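Local coordinates for protein cruciferin (Brassica napus, PDB 3KGL) that probably serves as a seed storage protein, an 11S globulin built from two cupin domains that holds a nutrient reserve in rapeseed, at residues A[154-159]-A[319-324]; A[284-289]-A[313-318]. All blocks are in the same frame, centred on the assembly; numbering follows the deposited sequence.

Interaction 1: residues A[154-159]-A[319-324]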
ATOM      1  N   THR A 154     -15.988  -3.989  21.040  1.00 44.41           N
ATOM      2  CA  THR A 154     -15.010  -3.514  20.088  1.00 23.50           C
ATOM      3  C   THR A 154     -15.671  -3.386  18.715  1.00 39.21           C
ATOM      4  O   THR A 154     -16.108  -4.376  18.137  1.00 51.36           O
ATOM      5  CB  THR A 154     -13.813  -4.458  20.042  1.00 43.82           C
ATOM      6  OG1 THR A 154     -13.434  -4.788  21.385  1.00 39.80           O
ATOM      7  CG2 THR A 154     -12.631  -3.801  19.322  1.00 29.28           C
ATOM      8  N   ILE A 155     -15.750  -2.156  18.215  1.00 48.99           N
ATOM      9  CA  ILE A 155     -16.455  -1.842  16.972  1.00 34.30           C
ATOM     10  C   ILE A 155     -15.517  -1.603  15.790  1.00 37.52           C
ATOM     11  O   ILE A 155     -14.472  -0.975  15.948  1.00 61.01           O
ATOM     12  CB  ILE A 155     -17.321  -0.574  17.138  1.00 45.75           C
ATOM     13  CG1 ILE A 155     -18.623  -0.893  17.878  1.00 37.46           C
ATOM     14  CG2 ILE A 155     -17.589   0.074  15.785  1.00 36.44           C
ATOM     15  CD1 ILE A 155     -18.559  -0.610  19.351  1.00 40.37           C
ATOM     16  N   ALA A 156     -15.898  -2.086  14.604  1.00 56.81           N
ATOM     17  CA  ALA A 156     -15.126  -1.829  13.381  1.00 41.95           C
ATOM     18  C   ALA A 156     -15.892  -1.005  12.345  1.00 58.59           C
ATOM     19  O   ALA A 156     -17.106  -1.159  12.165  1.00 46.68           O
ATOM     20  CB  ALA A 156     -14.636  -3.111  12.770  1.00 11.63           C
ATOM     21  N   THR A 157     -15.158  -0.131  11.662  1.00 35.46           N
ATOM     22  CA  THR A 157     -15.751   0.793  10.717  1.00 35.28           C
ATOM     23  C   THR A 157     -14.916   0.953   9.456  1.00 34.23           C
ATOM     24  O   THR A 157     -13.752   1.323   9.518  1.00 62.86           O
ATOM     25  CB  THR A 157     -16.001   2.159  11.371  1.00 47.74           C
ATOM     26  OG1 THR A 157     -17.375   2.244  11.757  1.00 62.21           O
ATOM     27  CG2 THR A 157     -15.688   3.295  10.407  1.00 91.20           C
ATOM     28  N   HIS A 158     -15.530   0.656   8.316  1.00 49.19           N
ATOM     29  CA  HIS A 158     -14.914   0.827   7.006  1.00 42.53           C
ATOM     30  C   HIS A 158     -14.807   2.305   6.669  1.00 23.05           C
ATOM     31  O   HIS A 158     -15.684   3.072   7.030  1.00 35.54           O
ATOM     32  CB  HIS A 158     -15.797   0.145   5.953  1.00 46.82           C
ATOM     33  CG  HIS A 158     -15.126  -0.978   5.223  1.00100.23           C
ATOM     34  ND1 HIS A 158     -14.964  -2.232   5.771  1.00 75.26           N
ATOM     35  CD2 HIS A 158     -14.585  -1.036   3.981  1.00120.49           C
ATOM     36  CE1 HIS A 158     -14.345  -3.012   4.901  1.00103.55           C
ATOM     37  NE2 HIS A 158     -14.105  -2.312   3.807  1.00101.48           N
ATOM     38  N   PRO A 159     -13.743   2.714   5.962  1.00 24.66           N
ATOM     39  CA  PRO A 159     -13.760   4.094   5.459  1.00 18.00           C
ATOM     40  C   PRO A 159     -15.077   4.346   4.739  1.00 50.80           C
ATOM     41  O   PRO A 159     -15.462   3.531   3.894  1.00 53.38           O
ATOM     42  CB  PRO A 159     -12.614   4.123   4.444  1.00 12.62           C
ATOM     43  CG  PRO A 159     -11.687   3.040   4.876  1.00 32.58           C
ATOM     44  CD  PRO A 159     -12.522   1.985   5.582  1.00 30.69           C
ATOM     45  N   ARG A 319      -9.989  -8.212   7.846  1.00 59.38           N
ATOM     46  CA  ARG A 319      -9.012  -8.512   6.800  1.00 47.05           C
ATOM     47  C   ARG A 319      -8.977  -7.390   5.766  1.00 61.22           C
ATOM     48  O   ARG A 319      -8.019  -7.248   5.011  1.00 65.64           O
ATOM     49  CB  ARG A 319      -9.330  -9.851   6.123  1.00 23.21           C
ATOM     50  CG  ARG A 319      -8.324 -10.269   5.048  1.00 95.03           C
ATOM     51  CD  ARG A 319      -6.866 -10.138   5.523  1.00 85.76           C
ATOM     52  NE  ARG A 319      -6.592 -10.910   6.737  1.00123.30           N
ATOM     53  CZ  ARG A 319      -6.020 -12.112   6.760  1.00131.07           C
ATOM     54  NH1 ARG A 319      -5.651 -12.699   5.629  1.00111.12           N
ATOM     55  NH2 ARG A 319      -5.817 -12.729   7.919  1.00111.67           N
ATOM     56  N   PHE A 320     -10.030  -6.584   5.746  1.00 46.34           N
ATOM     57  CA  PHE A 320     -10.084  -5.457   4.842  1.00 27.71           C
ATOM     58  C   PHE A 320      -9.564  -4.218   5.536  1.00 35.54           C
ATOM     59  O   PHE A 320      -8.790  -3.465   4.942  1.00 58.26           O
ATOM     60  CB  PHE A 320     -11.509  -5.249   4.326  1.00 41.77           C
ATOM     61  CG  PHE A 320     -12.063  -6.446   3.592  1.00 87.41           C
ATOM     62  CD1 PHE A 320     -11.399  -6.967   2.486  1.00 68.42           C
ATOM     63  CD2 PHE A 320     -13.240  -7.055   4.005  1.00 85.39           C
ATOM     64  CE1 PHE A 320     -11.897  -8.064   1.811  1.00 36.70           C
ATOM     65  CE2 PHE A 320     -13.745  -8.157   3.333  1.00 84.50           C
ATOM     66  CZ  PHE A 320     -13.071  -8.662   2.234  1.00 91.52           C
ATOM     67  N   LEU A 321      -9.973  -4.030   6.794  1.00 36.29           N
ATOM     68  CA  LEU A 321      -9.513  -2.910   7.631  1.00 32.50           C
ATOM     69  C   LEU A 321      -8.010  -2.890   7.920  1.00 57.80           C
ATOM     70  O   LEU A 321      -7.450  -1.825   8.194  1.00 55.45           O
ATOM     71  CB  LEU A 321     -10.264  -2.875   8.962  1.00 28.75           C
ATOM     72  CG  LEU A 321     -11.443  -1.902   9.024  1.00 34.61           C
ATOM     73  CD1 LEU A 321     -12.332  -2.035   7.809  1.00 77.57           C
ATOM     74  CD2 LEU A 321     -12.242  -2.127  10.279  1.00 43.67           C
ATOM     75  N   ARG A 322      -7.362  -4.051   7.856  1.00 27.31           N
ATOM     76  CA  ARG A 322      -5.949  -4.159   8.195  1.00 38.16           C
ATOM     77  C   ARG A 322      -5.719  -3.680   9.651  1.00 71.48           C
ATOM     78  O   ARG A 322      -4.790  -2.912   9.930  1.00 51.09           O
ATOM     79  CB  ARG A 322      -5.083  -3.367   7.199  1.00 53.78           C
ATOM     80  CG  ARG A 322      -4.917  -3.982   5.799  1.00 21.90           C
ATOM     81  CD  ARG A 322      -4.030  -3.089   4.878  1.00 73.27           C
ATOM     82  NE  ARG A 322      -2.752  -2.672   5.483  1.00 97.30           N
ATOM     83  CZ  ARG A 322      -1.880  -1.820   4.934  1.00 79.33           C
ATOM     84  NH1 ARG A 322      -2.125  -1.268   3.751  1.00 29.33           N
ATOM     85  NH2 ARG A 322      -0.753  -1.516   5.573  1.00 60.26           N
ATOM     86  N   LEU A 323      -6.586  -4.132  10.560  1.00 44.03           N
ATOM     87  CA  LEU A 323      -6.532  -3.768  11.985  1.00 34.31           C
ATOM     88  C   LEU A 323      -6.899  -4.945  12.900  1.00 41.77           C
ATOM     89  O   LEU A 323      -7.586  -5.880  12.494  1.00 53.06           O
ATOM     90  CB  LEU A 323      -7.410  -2.549  12.306  1.00 20.53           C
ATOM     91  CG  LEU A 323      -6.930  -1.178  11.819  1.00 13.50           C
ATOM     92  CD1 LEU A 323      -7.914  -0.093  12.158  1.00 26.81           C
ATOM     93  CD2 LEU A 323      -5.602  -0.861  12.436  1.00 32.20           C
ATOM     94  N   SER A 324      -6.435  -4.870  14.143  1.00 56.70           N
ATOM     95  CA  SER A 324      -6.375  -6.006  15.058  1.00 58.84           C
ATOM     96  C   SER A 324      -6.467  -5.407  16.458  1.00 50.70           C
ATOM     97  O   SER A 324      -6.041  -4.271  16.666  1.00 36.47           O
ATOM     98  CB  SER A 324      -5.036  -6.756  14.854  1.00 15.14           C
ATOM     99  OG  SER A 324      -4.740  -7.688  15.881  1.00 46.92           O
TER
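Leu321 and Phe320 meet Ala156 and His158 in a small, largely apolar contact between the two cupin halves of the subunit: the end of strand 153-157 in the first meets the short helix 318-321 that leads into strand 324-331 of the second. It illustrates how a single leucine can carry much of one local contact between two beta domains. Leu321 contributes 89 of the 210 Å² buried between the segments, and its two methyls divide the work. CD2 lies 3.6 Å from Ala156 CB and also touches the backbone N of Thr157. CD1 reaches the imidazole of His158, near ND1 and CE1. The ring meets this methyl obliquely, and its CE1 is also 3.7 Å from Phe320 CB. Phe320 offers little beyond that CB: its CG stands anti to the carbonyl carbon and beside the backbone N (chi1 -59°), and the ring beyond it leads away from the strand. An alanine in place of His158 would keep CB but lose the imidazole, and would probably leave Leu321 CD1 and Phe320 CB without their mate and open a gap beside the helix end. Outside the pair of segments, Arg319 forms a salt bridge with Glu280 of the third subunit and Pro159 packs on Gln382 of the second. Strand backbone bonds are made to other partners: Ala156 pairs with Cys287 and Thr157 with Lys65, both within the first cupin sheet. With the strand's backbone engaged in that sheet, and with the imidazole meeting carbon atoms here, the contact between these two segments probably depends on the fit of methyls and ring, not on directional polar bonds.

Interaction 2: residues A[284-289]-A[313-318]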
ATOM      1  N   SER A 284     -24.019  -7.859   5.630  1.00118.87           N
ATOM      2  CA  SER A 284     -24.540  -8.199   6.942  1.00115.65           C
ATOM      3  C   SER A 284     -23.551  -9.083   7.690  1.00113.87           C
ATOM      4  O   SER A 284     -23.922 -10.107   8.260  1.00 86.56           O
ATOM      5  CB  SER A 284     -25.901  -8.884   6.822  1.00124.57           C
ATOM      6  OG  SER A 284     -25.885  -9.863   5.800  1.00100.85           O
ATOM      7  N   ALA A 285     -22.284  -8.686   7.671  1.00101.43           N
ATOM      8  CA  ALA A 285     -21.274  -9.358   8.475  1.00 97.10           C
ATOM      9  C   ALA A 285     -21.365  -8.852   9.908  1.00 93.60           C
ATOM     10  O   ALA A 285     -22.062  -7.874  10.184  1.00 90.20           O
ATOM     11  CB  ALA A 285     -19.885  -9.104   7.913  1.00 89.96           C
ATOM     12  N   ARG A 286     -20.663  -9.527  10.816  1.00 93.73           N
ATOM     13  CA  ARG A 286     -20.576  -9.099  12.209  1.00 83.18           C
ATOM     14  C   ARG A 286     -19.448  -8.070  12.356  1.00 85.45           C
ATOM     15  O   ARG A 286     -18.304  -8.338  11.978  1.00 91.37           O
ATOM     16  CB  ARG A 286     -20.329 -10.306  13.121  1.00 78.47           C
ATOM     17  CG  ARG A 286     -20.740 -10.110  14.573  1.00 57.91           C
ATOM     18  CD  ARG A 286     -20.102 -11.156  15.478  1.00 57.56           C
ATOM     19  NE  ARG A 286     -20.588 -11.063  16.856  1.00115.77           N
ATOM     20  CZ  ARG A 286     -19.879 -11.416  17.929  1.00135.21           C
ATOM     21  NH1 ARG A 286     -18.640 -11.877  17.785  1.00105.58           N
ATOM     22  NH2 ARG A 286     -20.402 -11.299  19.148  1.00 50.65           N
ATOM     23  N   CYS A 287     -19.777  -6.893  12.888  1.00 89.72           N
ATOM     24  CA  CYS A 287     -18.810  -5.803  13.008  1.00 57.00           C
ATOM     25  C   CYS A 287     -18.528  -5.376  14.460  1.00 78.46           C
ATOM     26  O   CYS A 287     -17.588  -4.629  14.709  1.00 60.30           O
ATOM     27  CB  CYS A 287     -19.232  -4.601  12.149  1.00 55.20           C
ATOM     28  SG  CYS A 287     -18.725  -4.665  10.380  1.00 69.63           S
ATOM     29  N   THR A 288     -19.334  -5.853  15.412  1.00120.45           N
ATOM     30  CA  THR A 288     -19.111  -5.587  16.842  1.00 53.98           C
ATOM     31  C   THR A 288     -18.730  -6.874  17.584  1.00 79.16           C
ATOM     32  O   THR A 288     -19.027  -7.974  17.118  1.00 77.54           O
ATOM     33  CB  THR A 288     -20.371  -4.999  17.530  1.00 65.14           C
ATOM     34  OG1 THR A 288     -21.086  -4.154  16.621  1.00 92.72           O
ATOM     35  CG2 THR A 288     -19.985  -4.200  18.752  1.00 48.72           C
ATOM     36  N   ASP A 289     -18.088  -6.741  18.741  1.00 62.91           N
ATOM     37  CA  ASP A 289     -17.674  -7.904  19.528  1.00 48.14           C
ATOM     38  C   ASP A 289     -17.203  -7.464  20.913  1.00 34.50           C
ATOM     39  O   ASP A 289     -16.708  -6.354  21.069  1.00 48.06           O
ATOM     40  CB  ASP A 289     -16.560  -8.668  18.803  1.00 39.59           C
ATOM     41  CG  ASP A 289     -16.507 -10.141  19.197  1.00 78.37           C
ATOM     42  OD1 ASP A 289     -16.846 -10.471  20.354  1.00 75.25           O
ATOM     43  OD2 ASP A 289     -16.128 -10.975  18.349  1.00 83.88           O
ATOM     44  N   TYR A 313      -9.691 -13.710  12.256  1.00 34.09           N
ATOM     45  CA  TYR A 313     -10.306 -15.027  12.310  1.00 65.87           C
ATOM     46  C   TYR A 313     -11.556 -14.947  13.146  1.00 30.59           C
ATOM     47  O   TYR A 313     -12.230 -15.939  13.375  1.00 85.20           O
ATOM     48  CB  TYR A 313      -9.348 -16.047  12.919  1.00 61.67           C
ATOM     49  CG  TYR A 313      -8.327 -16.576  11.943  1.00 88.40           C
ATOM     50  CD1 TYR A 313      -8.556 -17.754  11.246  1.00126.77           C
ATOM     51  CD2 TYR A 313      -7.140 -15.897  11.714  1.00 64.24           C
ATOM     52  CE1 TYR A 313      -7.629 -18.245  10.349  1.00125.73           C
ATOM     53  CE2 TYR A 313      -6.207 -16.380  10.819  1.00123.36           C
ATOM     54  CZ  TYR A 313      -6.456 -17.555  10.139  1.00142.47           C
ATOM     55  OH  TYR A 313      -5.532 -18.044   9.246  1.00173.12           O
ATOM     56  N   ASP A 314     -11.849 -13.748  13.617  1.00 57.76           N
ATOM     57  CA  ASP A 314     -12.977 -13.528  14.499  1.00 48.15           C
ATOM     58  C   ASP A 314     -13.939 -12.594  13.774  1.00 43.33           C
ATOM     59  O   ASP A 314     -15.107 -12.910  13.603  1.00 47.98           O
ATOM     60  CB  ASP A 314     -12.517 -12.917  15.842  1.00 53.48           C
ATOM     61  CG  ASP A 314     -11.219 -13.551  16.386  1.00 79.59           C
ATOM     62  OD1 ASP A 314     -10.247 -13.726  15.619  1.00114.42           O
ATOM     63  OD2 ASP A 314     -11.156 -13.855  17.598  1.00 38.66           O
ATOM     64  N   LEU A 315     -13.429 -11.448  13.331  1.00 60.83           N
ATOM     65  CA  LEU A 315     -14.214 -10.511  12.537  1.00 48.93           C
ATOM     66  C   LEU A 315     -13.642 -10.381  11.128  1.00 49.34           C
ATOM     67  O   LEU A 315     -12.834  -9.502  10.856  1.00 54.62           O
ATOM     68  CB  LEU A 315     -14.262  -9.142  13.208  1.00 40.43           C
ATOM     69  CG  LEU A 315     -15.066  -9.057  14.500  1.00 57.42           C
ATOM     70  CD1 LEU A 315     -15.592  -7.639  14.659  1.00 80.84           C
ATOM     71  CD2 LEU A 315     -16.216 -10.055  14.493  1.00 53.04           C
ATOM     72  N   PRO A 316     -14.056 -11.278  10.232  1.00 55.34           N
ATOM     73  CA  PRO A 316     -13.659 -11.347   8.824  1.00 38.76           C
ATOM     74  C   PRO A 316     -13.572 -10.001   8.112  1.00 44.50           C
ATOM     75  O   PRO A 316     -12.761  -9.859   7.199  1.00 57.50           O
ATOM     76  CB  PRO A 316     -14.765 -12.201   8.225  1.00 34.72           C
ATOM     77  CG  PRO A 316     -15.028 -13.189   9.305  1.00 34.95           C
ATOM     78  CD  PRO A 316     -14.906 -12.421  10.600  1.00 43.35           C
ATOM     79  N   ILE A 317     -14.388  -9.035   8.517  1.00 63.37           N
ATOM     80  CA  ILE A 317     -14.323  -7.692   7.945  1.00 44.93           C
ATOM     81  C   ILE A 317     -12.980  -7.007   8.254  1.00 48.17           C
ATOM     82  O   ILE A 317     -12.563  -6.090   7.547  1.00 48.45           O
ATOM     83  CB  ILE A 317     -15.546  -6.836   8.385  1.00 49.26           C
ATOM     84  CG1 ILE A 317     -15.132  -5.419   8.780  1.00 46.01           C
ATOM     85  CG2 ILE A 317     -16.286  -7.509   9.535  1.00 77.55           C
ATOM     86  CD1 ILE A 317     -15.307  -4.401   7.676  1.00 45.37           C
ATOM     87  N   LEU A 318     -12.290  -7.486   9.286  1.00 31.90           N
ATOM     88  CA  LEU A 318     -10.987  -6.939   9.669  1.00 43.42           C
ATOM     89  C   LEU A 318      -9.888  -7.139   8.628  1.00 58.30           C
ATOM     90  O   LEU A 318      -8.960  -6.335   8.553  1.00 45.74           O
ATOM     91  CB  LEU A 318     -10.531  -7.515  11.005  1.00 22.44           C
ATOM     92  CG  LEU A 318     -11.260  -6.878  12.177  1.00 26.81           C
ATOM     93  CD1 LEU A 318     -10.891  -7.528  13.503  1.00 14.94           C
ATOM     94  CD2 LEU A 318     -10.971  -5.396  12.177  1.00 26.36           C
TER
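The weakly bonded strand about 288-290, at the edge of the first cupin sheet within this chain, and the loop before it receive Leu315 and Ile317 from a type I beta turn, residues 315 to 318, that opens into helix 318-321. Leu318 N closes this turn on Leu315 O. Leu315 sends CG beside its backbone N, anti to the carbonyl carbon (chi1 -69°), and from there its methyls part: CD1 lies 3.6 Å from Cys287 O, while CD2 sits 3.7 Å from Arg286 O and touches Asp289 OD2 at 4.0 Å. Ile317 lays CG2 against Arg286 O and, at 3.8 Å, against Cys287 SG, with Ala285 CB just beyond. The side chain of Arg286, extended from CG to NE, passes the leucine obliquely, its CD near Leu315 CD2, and its NH1 makes a salt bridge of 2.7 Å with Asp289 OD2. Thr288 points its CB away from the turn, and its OG1 is hydrogen-bonded to Glu147 OE2. Asp314 OD2 lies 5.8 Å from Asp289 OD2, a like charge that the arginine probably helps to offset. Methyl groups of Leu315 and Ile317 thus pack on backbone carbonyls, SG and CB beside an ion pair whose charges are likely to be balanced within 284-289.

In the fold
The centres of the two interactions lie 8 Å apart, and a shared sheet joins them. Strands 153-157 and 288-290 are antiparallel neighbours, probably bonded from Ala156 N to Cys287 O at 3.1 Å, with Thr154 and Asp289 as the next pair. In the second cupin half, turn and helix follow one another without a break, the turn meeting 284-289 and the helix end meeting 154-159. Along the chain, interaction 2 is nested within the loop closed by interaction 1. Cys283, immediately before 284-289, is disulfide-bonded to Cys83, and precursor cleavage would probably place 154-159 in the acidic chain and the other segments in the basic chain.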